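Local coordinates for protein agrin (PDB 1PZ7) that probably organises the neuromuscular synapse as a basal lamina protein, through a calcium-binding laminin G domain whose activity is modulated by alternative splicing, at residues Ile82-Gln88 with Leu100-Ile106. Numbering follows the deposited sequence.
Sequences IVDGFVQ and LRSTVPI
An edge strand that leaves its sheet can stay tied to its neighbour through backbone bonds, an arginine and a bridging water, as this laminin G beta-sandwich illustrates. I82 sets CG2 3.5 Å from I106 CG2. V83 opens a type I' turn ending at F86, and V83 O accepts from R101 NH1 (2.9 Å) and NH2 (2.8 Å), the extended arginine reaching across strand 86-88. At G85 (phi/psi 88/0) a CB would jam against D84 O; G85 O accepts from I106 N at 3.2 Å. The F86 ring (chi1 m) points its edge at T103 O, with CE2 3.9 Å from P105 CD. V87 O accepts from S102 N (2.9 Å), whereas V87 N donates to a water (2.9 Å) that donates to S102 OG (2.9 Å) and V104 O (2.6 Å), where the chain turns. S102 OG also accepts V104 N (3.1 Å), an ST turn, and is hydrogen-bonded to the E130 carboxylate. Q88 and R101 form a non-hydrogen-bonded pair, CA atoms 4.3 Å apart; strands 86-88 and 100-103 are antiparallel (N-to-C directions 152° apart, axes 4.8 Å). Their hairpin, 86-92 with 98-103, ends the six-stranded sheet, V87 and I106 packing on I114 of strand 112-119 and I56 of strand 45-58 in the other sheet.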
loop_
_atom_site.group_PDB
_atom_site.type_symbol
_atom_site.label_atom_id
_atom_site.label_comp_id
_atom_site.label_asym_id
_atom_site.label_seq_id
_atom_site.Cartn_x
_atom_site.Cartn_y
_atom_site.Cartn_z
ATOM N N ILE A 82 -2.288 -6.932 -5.252
ATOM C CA ILE A 82 -2.026 -7.864 -6.330
ATOM C C ILE A 82 -3.405 -8.285 -6.803
ATOM O O ILE A 82 -4.185 -8.818 -6.020
ATOM C CB ILE A 82 -1.234 -9.079 -5.829
ATOM C CG1 ILE A 82 0.102 -8.644 -5.214
ATOM C CG2 ILE A 82 -1.001 -10.058 -6.975
ATOM C CD1 ILE A 82 0.869 -9.780 -4.543
ATOM N N VAL A 83 -3.717 -8.005 -8.061
ATOM C CA VAL A 83 -5.014 -8.345 -8.620
ATOM C C VAL A 83 -4.779 -9.174 -9.864
ATOM O O VAL A 83 -4.195 -8.698 -10.837
ATOM C CB VAL A 83 -5.820 -7.090 -8.984
ATOM C CG1 VAL A 83 -7.133 -7.472 -9.652
ATOM C CG2 VAL A 83 -6.062 -6.240 -7.744
ATOM N N ASP A 84 -5.240 -10.417 -9.831
ATOM C CA ASP A 84 -5.053 -11.336 -10.944
ATOM C C ASP A 84 -3.583 -11.424 -11.371
ATOM O O ASP A 84 -3.275 -11.457 -12.563
ATOM C CB ASP A 84 -5.933 -10.925 -12.134
ATOM C CG ASP A 84 -7.420 -10.991 -11.823
ATOM O OD1 ASP A 84 -7.832 -11.831 -11.000
ATOM O OD2 ASP A 84 -8.260 -10.243 -12.370
ATOM N N GLY A 85 -2.680 -11.459 -10.395
ATOM C CA GLY A 85 -1.264 -11.666 -10.662
ATOM C C GLY A 85 -0.401 -10.453 -10.951
ATOM O O GLY A 85 0.804 -10.597 -11.182
ATOM N N PHE A 86 -0.998 -9.267 -10.936
ATOM C CA PHE A 86 -0.257 -8.046 -11.215
ATOM C C PHE A 86 -0.512 -6.996 -10.151
ATOM O O PHE A 86 -1.632 -6.839 -9.665
ATOM C CB PHE A 86 -0.647 -7.496 -12.588
ATOM C CG PHE A 86 -0.245 -8.389 -13.732
ATOM C CD1 PHE A 86 -1.123 -9.339 -14.227
ATOM C CD2 PHE A 86 1.015 -8.283 -14.302
ATOM C CE1 PHE A 86 -0.755 -10.166 -15.272
ATOM C CE2 PHE A 86 1.385 -9.105 -15.354
ATOM C CZ PHE A 86 0.501 -10.045 -15.835
ATOM N N VAL A 87 0.535 -6.278 -9.781
ATOM C CA VAL A 87 0.361 -5.206 -8.827
ATOM C C VAL A 87 -0.392 -4.076 -9.506
ATOM O O VAL A 87 -0.155 -3.755 -10.675
ATOM C CB VAL A 87 1.708 -4.659 -8.323
ATOM C CG1 VAL A 87 1.493 -3.462 -7.392
ATOM C CG2 VAL A 87 2.495 -5.745 -7.611
ATOM N N GLN A 88 -1.330 -3.488 -8.778
ATOM C CA GLN A 88 -1.998 -2.308 -9.271
ATOM C C GLN A 88 -2.178 -1.317 -8.141
ATOM O O GLN A 88 -2.266 -1.690 -6.968
ATOM C CB GLN A 88 -3.328 -2.645 -9.933
ATOM C CG GLN A 88 -4.402 -3.165 -9.013
ATOM C CD GLN A 88 -5.712 -3.377 -9.748
ATOM O OE1 GLN A 88 -6.781 -3.011 -9.249
ATOM N NE2 GLN A 88 -5.634 -3.950 -10.939
ATOM N N LEU A 100 -4.101 1.971 -11.861
ATOM C CA LEU A 100 -2.872 1.891 -12.642
ATOM C C LEU A 100 -2.385 0.467 -12.476
ATOM O O LEU A 100 -2.093 0.047 -11.362
ATOM C CB LEU A 100 -1.828 2.877 -12.129
ATOM C CG LEU A 100 -2.055 4.342 -12.504
ATOM C CD1 LEU A 100 -3.240 4.938 -11.797
ATOM C CD2 LEU A 100 -0.822 5.157 -12.190
ATOM N N ARG A 101 -2.289 -0.265 -13.580
ATOM C CA ARG A 101 -1.959 -1.681 -13.538
ATOM C C ARG A 101 -0.611 -2.009 -14.161
ATOM O O ARG A 101 -0.337 -1.665 -15.314
ATOM C CB ARG A 101 -3.063 -2.443 -14.256
ATOM C CG ARG A 101 -3.074 -3.918 -14.033
ATOM C CD ARG A 101 -4.399 -4.533 -14.439
ATOM N NE ARG A 101 -4.329 -5.980 -14.507
ATOM C CZ ARG A 101 -4.362 -6.780 -13.454
ATOM N NH1 ARG A 101 -4.284 -8.087 -13.628
ATOM N NH2 ARG A 101 -4.468 -6.282 -12.231
ATOM N N SER A 102 0.225 -2.675 -13.373
ATOM C CA SER A 102 1.558 -3.086 -13.784
ATOM C C SER A 102 1.502 -4.206 -14.814
ATOM O O SER A 102 0.509 -4.931 -14.909
ATOM C CB SER A 102 2.335 -3.569 -12.553
ATOM O OG SER A 102 3.570 -4.167 -12.902
ATOM N N THR A 103 2.585 -4.342 -15.575
ATOM C CA THR A 103 2.724 -5.402 -16.570
ATOM C C THR A 103 3.665 -6.513 -16.114
ATOM O O THR A 103 3.953 -7.432 -16.876
ATOM C CB THR A 103 3.291 -4.837 -17.895
ATOM O OG1 THR A 103 4.658 -4.438 -17.714
ATOM C CG2 THR A 103 2.571 -3.567 -18.323
ATOM N N VAL A 104 4.153 -6.435 -14.882
ATOM C CA VAL A 104 5.132 -7.397 -14.385
ATOM C C VAL A 104 4.507 -8.482 -13.519
ATOM O O VAL A 104 3.966 -8.191 -12.464
ATOM C CB VAL A 104 6.200 -6.680 -13.544
ATOM C CG1 VAL A 104 7.187 -7.676 -12.952
ATOM C CG2 VAL A 104 6.919 -5.637 -14.382
ATOM N N PRO A 105 4.562 -9.739 -13.940
ATOM C CA PRO A 105 4.046 -10.801 -13.078
ATOM C C PRO A 105 4.753 -10.742 -11.732
ATOM O O PRO A 105 5.980 -10.789 -11.672
ATOM C CB PRO A 105 4.400 -12.071 -13.848
ATOM C CG PRO A 105 4.429 -11.630 -15.266
ATOM C CD PRO A 105 5.072 -10.269 -15.217
ATOM N N ILE A 106 3.982 -10.626 -10.658
ATOM C CA ILE A 106 4.559 -10.442 -9.330
ATOM C C ILE A 106 4.783 -11.735 -8.552
ATOM O O ILE A 106 5.617 -11.786 -7.649
ATOM C CB ILE A 106 3.649 -9.497 -8.499
ATOM C CG1 ILE A 106 4.371 -9.002 -7.241
ATOM C CG2 ILE A 106 2.363 -10.195 -8.098
ATOM C CD1 ILE A 106 5.581 -8.132 -7.516
HETATM O O HOH W 1 3.212 -6.252 -10.929
#